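Local coordinates for protein carboxylesterase YbfK (PDB 4CCY) that hydrolyses carboxylic esters to an alcohol and a carboxylate, as a cytoplasmic carboxylesterase of the alpha/beta hydrolase superfamily, at residues A[16-21]-A[92-97]; A[63-68]-A[194-199]; A[173-178]-A[199-204]; A[227-232]-A[257-262]. All blocks are in the same frame, centred on the assembly; numbering follows the deposited sequence.

Contact 1. Residues A[16-21]-A[92-97]; sequences RFYQAY and KNKSIP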
loop_
_atom_site.group_PDB
_atom_site.type_symbol
_atom_site.label_atom_id
_atom_site.label_comp_id
_atom_site.label_asym_id
_atom_site.label_seq_id
_atom_site.Cartn_x
_atom_site.Cartn_y
_atom_site.Cartn_z
ATOM N N ARG A 16 6.694 18.768 -11.899
ATOM C CA ARG A 16 5.243 18.857 -11.887
ATOM C C ARG A 16 4.625 17.801 -10.964
ATOM O O ARG A 16 3.631 18.077 -10.282
ATOM C CB ARG A 16 4.680 18.786 -13.305
ATOM C CG ARG A 16 4.736 20.123 -14.027
ATOM C CD ARG A 16 4.120 20.045 -15.410
ATOM N NE ARG A 16 5.131 19.835 -16.444
ATOM C CZ ARG A 16 5.229 18.749 -17.208
ATOM N NH1 ARG A 16 4.371 17.740 -17.072
ATOM N NH2 ARG A 16 6.190 18.672 -18.117
ATOM N N PHE A 17 5.228 16.611 -10.932
ATOM C CA PHE A 17 4.784 15.554 -10.022
ATOM C C PHE A 17 5.024 15.888 -8.539
ATOM O O PHE A 17 4.106 15.791 -7.718
ATOM C CB PHE A 17 5.425 14.201 -10.360
ATOM C CG PHE A 17 5.188 13.153 -9.309
ATOM C CD1 PHE A 17 3.915 12.590 -9.140
ATOM C CD2 PHE A 17 6.217 12.750 -8.463
ATOM C CE1 PHE A 17 3.683 11.625 -8.164
ATOM C CE2 PHE A 17 5.990 11.794 -7.481
ATOM C CZ PHE A 17 4.721 11.233 -7.330
ATOM N N TYR A 18 6.259 16.264 -8.214
ATOM C CA TYR A 18 6.610 16.718 -6.871
ATOM C C TYR A 18 5.692 17.861 -6.433
ATOM O O TYR A 18 5.217 17.877 -5.304
ATOM C CB TYR A 18 8.106 17.102 -6.787
ATOM C CG TYR A 18 9.041 15.949 -6.411
ATOM C CD1 TYR A 18 9.260 14.877 -7.282
ATOM C CD2 TYR A 18 9.718 15.943 -5.177
ATOM C CE1 TYR A 18 10.107 13.826 -6.934
ATOM C CE2 TYR A 18 10.572 14.899 -4.817
ATOM C CZ TYR A 18 10.758 13.838 -5.698
ATOM O OH TYR A 18 11.597 12.796 -5.345
ATOM N N GLN A 19 5.406 18.789 -7.347
ATOM C CA GLN A 19 4.482 19.880 -7.059
ATOM C C GLN A 19 3.076 19.356 -6.762
ATOM O O GLN A 19 2.465 19.759 -5.777
ATOM C CB GLN A 19 4.468 20.926 -8.185
ATOM C CG GLN A 19 5.692 21.845 -8.192
ATOM C CD GLN A 19 5.766 22.748 -9.418
ATOM O OE1 GLN A 19 4.926 22.670 -10.318
ATOM N NE2 GLN A 19 6.772 23.617 -9.455
ATOM N N ALA A 20 2.578 18.445 -7.597
ATOM C CA ALA A 20 1.264 17.845 -7.374
ATOM C C ALA A 20 1.179 17.087 -6.034
ATOM O O ALA A 20 0.174 17.191 -5.334
ATOM C CB ALA A 20 0.868 16.946 -8.545
ATOM N N TYR A 21 2.228 16.320 -5.704
ATOM C CA TYR A 21 2.362 15.610 -4.418
ATOM C C TYR A 21 2.255 16.586 -3.239
ATOM O O TYR A 21 1.512 16.344 -2.293
ATOM C CB TYR A 21 3.715 14.876 -4.367
ATOM C CG TYR A 21 3.861 13.745 -3.350
ATOM C CD1 TYR A 21 3.137 13.734 -2.144
ATOM C CD2 TYR A 21 4.759 12.710 -3.576
ATOM C CE1 TYR A 21 3.284 12.705 -1.224
ATOM C CE2 TYR A 21 4.923 11.684 -2.653
ATOM C CZ TYR A 21 4.180 11.687 -1.478
ATOM O OH TYR A 21 4.338 10.683 -0.558
ATOM N N LYS A 92 6.089 5.780 -8.165
ATOM C CA LYS A 92 6.047 7.232 -8.364
ATOM C C LYS A 92 5.685 7.959 -7.063
ATOM O O LYS A 92 4.514 8.028 -6.662
ATOM C CB LYS A 92 5.108 7.607 -9.510
ATOM C CG LYS A 92 5.528 7.040 -10.853
ATOM C CD LYS A 92 6.654 7.847 -11.483
ATOM C CE LYS A 92 7.075 7.212 -12.798
ATOM N NZ LYS A 92 5.988 7.193 -13.819
ATOM N N ASN A 93 6.726 8.486 -6.414
ATOM C CA ASN A 93 6.626 9.114 -5.105
ATOM C C ASN A 93 8.004 9.690 -4.766
ATOM O O ASN A 93 8.850 9.819 -5.664
ATOM C CB ASN A 93 6.117 8.110 -4.041
ATOM C CG ASN A 93 7.019 6.889 -3.897
ATOM O OD1 ASN A 93 8.238 7.014 -3.724
ATOM N ND2 ASN A 93 6.416 5.695 -3.941
ATOM N N LYS A 94 8.238 10.025 -3.504
ATOM C CA LYS A 94 9.449 10.771 -3.125
ATOM C C LYS A 94 10.651 9.894 -2.735
ATOM O O LYS A 94 11.767 10.397 -2.516
ATOM C CB LYS A 94 9.133 11.758 -1.994
ATOM C CG LYS A 94 8.228 12.913 -2.400
ATOM C CD LYS A 94 8.339 14.060 -1.405
ATOM C CE LYS A 94 7.188 15.038 -1.587
ATOM N NZ LYS A 94 7.621 16.428 -1.275
ATOM N N SER A 95 10.442 8.589 -2.637
ATOM C CA SER A 95 11.566 7.689 -2.402
ATOM C C SER A 95 12.480 7.662 -3.640
ATOM O O SER A 95 11.999 7.768 -4.774
ATOM C CB SER A 95 11.065 6.304 -1.977
ATOM O OG SER A 95 10.354 6.419 -0.744
ATOM N N ILE A 96 13.795 7.575 -3.409
ATOM C CA ILE A 96 14.805 7.732 -4.473
ATOM C C ILE A 96 15.600 6.441 -4.700
ATOM O O ILE A 96 16.529 6.132 -3.953
ATOM C CB ILE A 96 15.781 8.896 -4.158
ATOM C CG1 ILE A 96 15.015 10.168 -3.800
ATOM C CG2 ILE A 96 16.737 9.146 -5.322
ATOM C CD1 ILE A 96 15.724 11.005 -2.758
ATOM N N PRO A 97 15.244 5.686 -5.740
ATOM C CA PRO A 97 15.880 4.382 -5.928
ATOM C C PRO A 97 17.390 4.469 -6.200
ATOM O O PRO A 97 17.838 5.319 -6.961
ATOM C CB PRO A 97 15.149 3.797 -7.151
ATOM C CG PRO A 97 13.866 4.562 -7.263
ATOM C CD PRO A 97 14.162 5.937 -6.715
#
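One face of the Tyr21 ring carries Lys94, whose CE stands 4.0 Å from the ring centroid, displaced from the middle toward the rim in a CH-pi contact, while CA of Asn93 sits at the edge of the same ring, near its plane. The Phe17 ring likewise takes CA of Asn93 at its edge, in plane, and its CZ comes within 3.3 Å of the carbonyl O of Lys92. The Tyr18 ring meets the lysine chain obliquely, CE2 lying 3.9 Å from CG of Lys94. Three aromatic residues from one helix thus receive a single loop, residues 92-94. Both Phe17 and Tyr21 hold CG anti to the backbone N (chi1 170° and -161°), which sets the first ring atom of each on the side of the loop. That loop leads into the short strand 96-97, which pairs antiparallel with strand 42-49 of the main alpha/beta hydrolase sheet, so the N-terminal helix 12-24 is laid against the connection between two strands of the fold. Asn93 shapes the turn: its OD1 accepts from N of Ser95 at 2.9 Å, an Asx turn, and its ND2 is held by the carbonyl of Ile88. The polar ends find partners beyond the interface. Lys94 NZ forms a salt bridge with Asp22; at 5.3 Å from the Tyr21 ring centroid it can add at most a weak cation-pi attraction. Tyr21 OH bonds to Asp87, and Tyr18 OH shares Arg211 with the carbonyl of Asn93.

Contact 2. Residues A[63-68]-A[194-199]; sequences GLFSSA and PLLQRQ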
loop_
_atom_site.group_PDB
_atom_site.type_symbol
_atom_site.label_atom_id
_atom_site.label_comp_id
_atom_site.label_asym_id
_atom_site.label_seq_id
_atom_site.Cartn_x
_atom_site.Cartn_y
_atom_site.Cartn_z
ATOM N N GLY A 63 -0.091 1.110 -5.393
ATOM C CA GLY A 63 0.698 1.544 -6.535
ATOM C C GLY A 63 0.204 2.844 -7.133
ATOM O O GLY A 63 -1.001 3.031 -7.327
ATOM N N LEU A 64 1.151 3.741 -7.416
ATOM C CA LEU A 64 0.890 5.056 -8.046
ATOM C C LEU A 64 0.342 6.153 -7.115
ATOM O O LEU A 64 0.387 7.338 -7.467
ATOM C CB LEU A 64 -0.003 4.930 -9.304
ATOM C CG LEU A 64 0.410 3.965 -10.434
ATOM C CD1 LEU A 64 -0.628 3.990 -11.547
ATOM C CD2 LEU A 64 1.802 4.271 -10.986
ATOM N N PHE A 65 -0.155 5.769 -5.937
ATOM C CA PHE A 65 -0.856 6.700 -5.030
ATOM C C PHE A 65 0.032 7.474 -4.070
ATOM O O PHE A 65 -0.323 8.587 -3.676
ATOM C CB PHE A 65 -1.927 5.972 -4.218
ATOM C CG PHE A 65 -3.221 5.743 -4.968
ATOM C CD1 PHE A 65 -3.263 4.901 -6.058
ATOM C CD2 PHE A 65 -4.391 6.366 -4.564
ATOM C CE1 PHE A 65 -4.440 4.674 -6.747
ATOM C CE2 PHE A 65 -5.583 6.134 -5.235
ATOM C CZ PHE A 65 -5.607 5.295 -6.331
ATOM N N SER A 66 1.179 6.902 -3.702
ATOM C CA SER A 66 2.079 7.486 -2.679
ATOM C C SER A 66 1.400 7.546 -1.309
ATOM O O SER A 66 0.205 7.273 -1.188
ATOM C CB SER A 66 2.521 8.900 -3.064
ATOM O OG SER A 66 1.481 9.818 -2.759
ATOM N N SER A 67 2.161 7.949 -0.294
ATOM C CA SER A 67 1.645 8.110 1.076
ATOM C C SER A 67 0.530 9.148 1.237
ATOM O O SER A 67 -0.185 9.143 2.250
ATOM C CB SER A 67 2.793 8.424 2.041
ATOM O OG SER A 67 3.565 7.256 2.248
ATOM N N ALA A 68 0.388 10.024 0.242
ATOM C CA ALA A 68 -0.673 11.047 0.230
ATOM C C ALA A 68 -2.093 10.463 0.395
ATOM O O ALA A 68 -2.975 11.114 0.957
ATOM C CB ALA A 68 -0.592 11.892 -1.043
ATOM N N PRO A 194 -9.928 15.663 -6.319
ATOM C CA PRO A 194 -9.199 16.227 -7.471
ATOM C C PRO A 194 -7.662 16.311 -7.315
ATOM O O PRO A 194 -6.933 16.174 -8.304
ATOM C CB PRO A 194 -9.807 17.618 -7.611
ATOM C CG PRO A 194 -11.193 17.455 -7.100
ATOM C CD PRO A 194 -11.143 16.432 -6.004
ATOM N N LEU A 195 -7.180 16.544 -6.095
ATOM C CA LEU A 195 -5.742 16.630 -5.863
ATOM C C LEU A 195 -5.066 15.294 -6.126
ATOM O O LEU A 195 -4.020 15.250 -6.775
ATOM C CB LEU A 195 -5.428 17.153 -4.460
ATOM C CG LEU A 195 -5.791 18.629 -4.215
ATOM C CD1 LEU A 195 -5.513 19.024 -2.774
ATOM C CD2 LEU A 195 -5.067 19.557 -5.185
ATOM N N LEU A 196 -5.679 14.205 -5.660
ATOM C CA LEU A 196 -5.134 12.867 -5.894
ATOM C C LEU A 196 -5.206 12.443 -7.356
ATOM O O LEU A 196 -4.259 11.851 -7.870
ATOM C CB LEU A 196 -5.788 11.805 -4.999
ATOM C CG LEU A 196 -4.923 11.244 -3.867
ATOM C CD1 LEU A 196 -5.638 10.094 -3.167
ATOM C CD2 LEU A 196 -3.556 10.783 -4.377
ATOM N N GLN A 197 -6.323 12.755 -8.009
ATOM C CA GLN A 197 -6.489 12.547 -9.447
ATOM C C GLN A 197 -5.310 13.165 -10.188
ATOM O O GLN A 197 -4.650 12.505 -11.000
ATOM C CB GLN A 197 -7.794 13.200 -9.923
ATOM C CG GLN A 197 -8.088 13.046 -11.415
ATOM C CD GLN A 197 -8.712 11.707 -11.767
ATOM O OE1 GLN A 197 -9.328 11.058 -10.918
ATOM N NE2 GLN A 197 -8.554 11.285 -13.026
ATOM N N ARG A 198 -5.025 14.423 -9.866
ATOM C CA ARG A 198 -3.984 15.175 -10.543
ATOM C C ARG A 198 -2.592 14.569 -10.324
ATOM O O ARG A 198 -1.821 14.412 -11.276
ATOM C CB ARG A 198 -4.023 16.641 -10.095
ATOM C CG ARG A 198 -2.818 17.446 -10.534
ATOM C CD ARG A 198 -2.992 17.918 -11.965
ATOM N NE ARG A 198 -1.710 18.227 -12.598
ATOM C CZ ARG A 198 -1.067 17.400 -13.417
ATOM N NH1 ARG A 198 -1.581 16.205 -13.697
ATOM N NH2 ARG A 198 0.089 17.769 -13.960
ATOM N N GLN A 199 -2.296 14.219 -9.071
ATOM C CA GLN A 199 -0.995 13.693 -8.689
ATOM C C GLN A 199 -0.679 12.380 -9.399
ATOM O O GLN A 199 0.408 12.214 -9.952
ATOM C CB GLN A 199 -0.899 13.510 -7.171
ATOM C CG GLN A 199 0.448 12.954 -6.737
ATOM C CD GLN A 199 0.524 12.595 -5.268
ATOM O OE1 GLN A 199 -0.144 13.193 -4.436
ATOM N NE2 GLN A 199 1.367 11.631 -4.942
HETATM O O HOH W 1 1.933 9.411 -6.665
#
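Gln199 has CG anti to the backbone N (chi1 180°) and runs on extended through CD, a shape that carries its amide from helix 194-205 across to Ser66 in the loop 63-68. There NE2 donates to OG of Ser66 at 2.8 Å, with the N-H...O angle bent to 143° and the hydroxyl oxygen tilted 18° out of the amide plane. The same OG accepts from N of Ala68 at 3.2 Å, closing an ST turn. NE2 has a second partner in a water 2.9 Å away, and that water also lies within hydrogen-bonding distance of the carbonyl O of Leu64, 2.7 Å from it. On the other branch of the amide, OE1 packs against CB of Ala68 and is bonded to Ser24. An alanine in place of Ser66 would probably leave the Gln199 NE2 without its direct loop acceptor and the Ala68 N without its ST-turn partner. Beside the polar grip lies an apolar half: CD1 of Leu196 approaches CD2 of Phe65 at 4.2 Å, the two side chains crossing at about a right angle. The loop follows strand 56-60, and the side chain of Phe65 lies about 6 Å from that of His273 and about 7 Å from that of Ser129, probable members of the charge relay, an arrangement in keeping with the loop beside the active site of an alpha/beta hydrolase.

Contact 3. Residues A[173-178]-A[199-204]; sequences TGARGA and QIVAGV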
loop_
_atom_site.group_PDB
_atom_site.type_symbol
_atom_site.label_atom_id
_atom_site.label_comp_id
_atom_site.label_asym_id
_atom_site.label_seq_id
_atom_site.Cartn_x
_atom_site.Cartn_y
_atom_site.Cartn_z
ATOM N N THR A 173 1.597 4.969 -19.704
ATOM C CA THR A 173 2.727 5.567 -20.411
ATOM C C THR A 173 2.565 7.077 -20.588
ATOM O O THR A 173 3.461 7.744 -21.088
ATOM C CB THR A 173 2.914 4.910 -21.786
ATOM O OG1 THR A 173 1.677 4.972 -22.505
ATOM C CG2 THR A 173 3.346 3.440 -21.634
ATOM N N GLY A 174 1.410 7.592 -20.173
ATOM C CA GLY A 174 1.068 9.005 -20.298
ATOM C C GLY A 174 -0.274 9.273 -19.648
ATOM O O GLY A 174 -0.826 8.395 -18.979
ATOM N N ALA A 175 -0.807 10.475 -19.860
ATOM C CA ALA A 175 -2.034 10.933 -19.196
ATOM C C ALA A 175 -3.275 10.108 -19.544
ATOM O O ALA A 175 -4.005 9.698 -18.642
ATOM C CB ALA A 175 -2.280 12.412 -19.475
ATOM N N ARG A 176 -3.508 9.872 -20.836
ATOM C CA ARG A 176 -4.632 9.052 -21.302
ATOM C C ARG A 176 -4.698 7.717 -20.572
ATOM O O ARG A 176 -5.773 7.295 -20.141
ATOM C CB ARG A 176 -4.535 8.773 -22.804
ATOM C CG ARG A 176 -4.852 9.939 -23.721
ATOM C CD ARG A 176 -6.351 10.156 -23.883
ATOM N NE ARG A 176 -6.656 10.885 -25.114
ATOM C CZ ARG A 176 -6.608 12.211 -25.246
ATOM N NH1 ARG A 176 -6.260 12.985 -24.221
ATOM N NH2 ARG A 176 -6.903 12.763 -26.414
ATOM N N GLY A 177 -3.548 7.056 -20.442
ATOM C CA GLY A 177 -3.471 5.762 -19.769
ATOM C C GLY A 177 -3.816 5.836 -18.290
ATOM O O GLY A 177 -4.503 4.967 -17.756
ATOM N N ALA A 178 -3.335 6.888 -17.635
ATOM C CA ALA A 178 -3.569 7.105 -16.218
ATOM C C ALA A 178 -5.059 7.350 -15.919
ATOM O O ALA A 178 -5.602 6.776 -14.984
ATOM C CB ALA A 178 -2.723 8.264 -15.732
ATOM N N GLN A 199 -2.296 14.219 -9.071
ATOM C CA GLN A 199 -0.995 13.693 -8.689
ATOM C C GLN A 199 -0.679 12.380 -9.399
ATOM O O GLN A 199 0.408 12.214 -9.952
ATOM C CB GLN A 199 -0.899 13.510 -7.171
ATOM C CG GLN A 199 0.448 12.954 -6.737
ATOM C CD GLN A 199 0.524 12.595 -5.268
ATOM O OE1 GLN A 199 -0.144 13.193 -4.436
ATOM N NE2 GLN A 199 1.367 11.631 -4.942
ATOM N N ILE A 200 -1.636 11.458 -9.381
ATOM C CA ILE A 200 -1.480 10.163 -10.029
ATOM C C ILE A 200 -1.249 10.307 -11.543
ATOM O O ILE A 200 -0.382 9.628 -12.107
ATOM C CB ILE A 200 -2.686 9.239 -9.728
ATOM C CG1 ILE A 200 -2.729 8.919 -8.233
ATOM C CG2 ILE A 200 -2.622 7.962 -10.561
ATOM C CD1 ILE A 200 -4.026 8.283 -7.795
ATOM N N VAL A 201 -2.016 11.192 -12.184
ATOM C CA VAL A 201 -1.850 11.490 -13.613
ATOM C C VAL A 201 -0.453 12.035 -13.885
ATOM O O VAL A 201 0.235 11.554 -14.779
ATOM C CB VAL A 201 -2.949 12.444 -14.140
ATOM C CG1 VAL A 201 -2.646 12.933 -15.558
ATOM C CG2 VAL A 201 -4.299 11.751 -14.115
ATOM N N ALA A 202 -0.022 13.002 -13.075
ATOM C CA ALA A 202 1.300 13.625 -13.217
ATOM C C ALA A 202 2.422 12.628 -12.919
ATOM O O ALA A 202 3.509 12.714 -13.491
ATOM C CB ALA A 202 1.414 14.861 -12.326
ATOM N N GLY A 203 2.146 11.683 -12.023
ATOM C CA GLY A 203 3.076 10.601 -11.717
ATOM C C GLY A 203 3.361 9.760 -12.943
ATOM O O GLY A 203 4.515 9.476 -13.254
ATOM N N VAL A 204 2.294 9.376 -13.637
ATOM C CA VAL A 204 2.378 8.588 -14.852
ATOM C C VAL A 204 3.025 9.389 -16.002
ATOM O O VAL A 204 3.802 8.842 -16.783
ATOM C CB VAL A 204 0.985 8.028 -15.250
ATOM C CG1 VAL A 204 1.081 7.174 -16.502
ATOM C CG2 VAL A 204 0.380 7.214 -14.106
#
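Ala178 and Val204 make the close part of this contact, CB of the alanine lying 3.7 Å from CG2 of the valine and as near to its CB. The methyl of Ala178 also faces the backbone of the opposing helix, 4.0 Å from CA of Val201, with CG2 of that valine slightly farther off at 4.2 Å. The small methyl of Ala178 is consistent with this close approach, the CA atoms of Ala178 and Val201 being 5.4 Å apart. The other methyl of Val204 lies against the N-cap: its CG1, anti to the backbone N (chi1 -179°), rests 3.4 Å from the carbonyl O of Gly174, the N-cap residue. That oxygen is also the acceptor for N of Ala178 at 3.2 Å, so the valine methyl lies against the first turn of the helix. The solvent side is thinner: partly exposed Ala175 adds a single methyl contact, its CB 4.0 Å from CG1 of Val201, and exposed Thr173 brings its backbone N, rather than its side chain, up to CG1 of Val204. The interface is wholly one of van der Waals contacts between apolar groups and backbone. It joins the start of helix 175-186 to helix 194-205, whose Val201 reaches on to Glu179 and Ile182 of the former, whose Val204 also touches Leu172 in the loop before helix 175-186, and whose Gln199 packs against helix 12-24.

Contact 4. Residues A[227-232]-A[257-262]; sequences QELKSI and SVLVPG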
loop_
_atom_site.group_PDB
_atom_site.type_symbol
_atom_site.label_atom_id
_atom_site.label_comp_id
_atom_site.label_asym_id
_atom_site.label_seq_id
_atom_site.Cartn_x
_atom_site.Cartn_y
_atom_site.Cartn_z
ATOM N N GLN A 227 0.991 -23.497 0.552
ATOM C CA GLN A 227 2.132 -23.744 1.431
ATOM C C GLN A 227 2.552 -22.497 2.211
ATOM O O GLN A 227 2.714 -22.554 3.432
ATOM C CB GLN A 227 3.301 -24.336 0.621
ATOM C CG GLN A 227 4.616 -24.504 1.365
ATOM C CD GLN A 227 5.647 -25.303 0.569
ATOM O OE1 GLN A 227 5.990 -24.948 -0.563
ATOM N NE2 GLN A 227 6.151 -26.379 1.161
ATOM N N GLU A 228 2.711 -21.370 1.519
ATOM C CA GLU A 228 3.117 -20.135 2.188
ATOM C C GLU A 228 2.024 -19.610 3.105
ATOM O O GLU A 228 2.303 -19.256 4.238
ATOM C CB GLU A 228 3.538 -19.060 1.191
ATOM C CG GLU A 228 4.805 -19.413 0.426
ATOM C CD GLU A 228 5.006 -18.559 -0.807
ATOM O OE1 GLU A 228 4.096 -18.475 -1.675
ATOM O OE2 GLU A 228 6.090 -17.960 -0.900
ATOM N N LEU A 229 0.783 -19.598 2.618
ATOM C CA LEU A 229 -0.336 -19.011 3.361
ATOM C C LEU A 229 -0.655 -19.775 4.651
ATOM O O LEU A 229 -0.957 -19.162 5.683
ATOM C CB LEU A 229 -1.578 -18.903 2.472
ATOM C CG LEU A 229 -1.545 -17.881 1.310
ATOM C CD1 LEU A 229 -2.903 -17.829 0.634
ATOM C CD2 LEU A 229 -1.159 -16.485 1.772
ATOM N N LYS A 230 -0.571 -21.106 4.596
ATOM C CA LYS A 230 -0.803 -21.939 5.777
ATOM C C LYS A 230 0.239 -21.698 6.870
ATOM O O LYS A 230 -0.025 -21.987 8.036
ATOM C CB LYS A 230 -0.820 -23.425 5.409
ATOM C CG LYS A 230 -2.026 -23.869 4.596
ATOM C CD LYS A 230 -1.697 -25.091 3.734
ATOM C CE LYS A 230 -1.831 -26.380 4.511
ATOM N NZ LYS A 230 -1.598 -27.580 3.653
ATOM N N SER A 231 1.405 -21.160 6.488
ATOM C CA SER A 231 2.525 -20.941 7.416
ATOM C C SER A 231 2.490 -19.602 8.148
ATOM O O SER A 231 3.318 -19.361 9.018
ATOM C CB SER A 231 3.861 -21.071 6.687
ATOM O OG SER A 231 4.156 -19.897 5.940
ATOM N N ILE A 232 1.542 -18.731 7.801
ATOM C CA ILE A 232 1.414 -17.423 8.461
ATOM C C ILE A 232 1.167 -17.590 9.967
ATOM O O ILE A 232 0.270 -18.332 10.380
ATOM C CB ILE A 232 0.296 -16.563 7.816
ATOM C CG1 ILE A 232 0.703 -16.156 6.394
ATOM C CG2 ILE A 232 -0.048 -15.352 8.691
ATOM C CD1 ILE A 232 -0.432 -15.647 5.533
ATOM N N SER A 257 -9.492 -17.308 3.816
ATOM C CA SER A 257 -10.228 -17.795 4.976
ATOM C C SER A 257 -9.892 -19.244 5.296
ATOM O O SER A 257 -9.776 -19.602 6.458
ATOM C CB SER A 257 -11.735 -17.640 4.767
ATOM O OG SER A 257 -12.087 -16.272 4.764
ATOM N N VAL A 258 -9.716 -20.060 4.264
ATOM C CA VAL A 258 -9.426 -21.482 4.445
ATOM C C VAL A 258 -7.982 -21.702 4.912
ATOM O O VAL A 258 -7.735 -22.517 5.802
ATOM C CB VAL A 258 -9.697 -22.307 3.157
ATOM C CG1 VAL A 258 -9.236 -23.756 3.322
ATOM C CG2 VAL A 258 -11.178 -22.290 2.808
ATOM N N LEU A 259 -7.043 -20.970 4.315
ATOM C CA LEU A 259 -5.622 -21.268 4.479
ATOM C C LEU A 259 -4.917 -20.571 5.642
ATOM O O LEU A 259 -4.071 -21.174 6.289
ATOM C CB LEU A 259 -4.862 -21.013 3.163
ATOM C CG LEU A 259 -5.314 -21.868 1.967
ATOM C CD1 LEU A 259 -4.699 -21.356 0.682
ATOM C CD2 LEU A 259 -5.007 -23.355 2.171
ATOM N N VAL A 260 -5.254 -19.310 5.911
ATOM C CA VAL A 260 -4.506 -18.507 6.879
ATOM C C VAL A 260 -5.058 -18.668 8.304
ATOM O O VAL A 260 -6.180 -18.247 8.566
ATOM C CB VAL A 260 -4.507 -17.006 6.486
ATOM C CG1 VAL A 260 -3.622 -16.204 7.413
ATOM C CG2 VAL A 260 -4.065 -16.806 5.035
ATOM N N PRO A 261 -4.258 -19.245 9.232
ATOM C CA PRO A 261 -4.688 -19.466 10.623
ATOM C C PRO A 261 -5.094 -18.187 11.380
ATOM O O PRO A 261 -4.316 -17.238 11.484
ATOM C CB PRO A 261 -3.447 -20.090 11.284
ATOM C CG PRO A 261 -2.667 -20.674 10.161
ATOM C CD PRO A 261 -2.874 -19.719 9.018
ATOM N N GLY A 262 -6.316 -18.177 11.901
ATOM C CA GLY A 262 -6.819 -17.065 12.705
ATOM C C GLY A 262 -7.122 -15.790 11.942
ATOM O O GLY A 262 -7.306 -14.744 12.555
#
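Leu229 meets the neighbouring segment with its CB and one methyl: CB is 4.0 Å from CB of Leu259, and CD1 the same distance from CD1 of that leucine, the two side chains crossing obliquely. Here the last turns of two helices pack in the alpha/beta hydrolase fold, helix 226-230 leading on to strand 236-241 and helix 249-259 to strand 264-268, two adjacent parallel strands of the main sheet. CB of Leu229 also touches CG2 of Val260, the residue at which the second chain leaves its helix. Next comes Lys230, where the backbones draw together: its CA points its hydrogen at the carbonyl O of Leu259, a CA-H...O contact of 3.4 Å with an angle of 160° at the hydrogen. Its side chain contributes the aliphatic part, CG lying 3.9 Å from CD2 of Leu259, while the chain bends at chi3 (84°) and its end turns away from the contact. Its backbone carbonyl O has CG of Pro261 at 3.6 Å, an exposed border beside buried Leu229 and Val260. Ile232 closes the segment, packing on both methyls of Val260 and resting also on Leu139 and Leu140 of helix 130-141. An alanine in place of Val260 would probably open a gap beside CD1 of Ile232 and CB of Leu229, both of which pack on the lost methyls. The nearer of these methyls to Ile232 is CG1 of Val260, 3.7 Å from CD1 of the isoleucine.

Contacts 1, 2 and 3 form one continuous cluster, while contact 4 lies on the opposite side of the chain's centre, its centre 33 to 37 Å from theirs. Helix 194-205 serves both contact 2 and contact 3, which share Gln199, and contact 1 joins them through Phe17 and Tyr21 packing on that helix and through Lys92, whose NZ probably bonds to the carbonyl of Gly203. Chemistry follows place. Buried contacts 1 and 2 mix aromatic or aliphatic packing with polar groups that have partners, and contact 2 alone is bridged by a direct hydrogen bond and a water. The partly buried contacts 3 and 4 rely on apolar side chains meeting at helix ends.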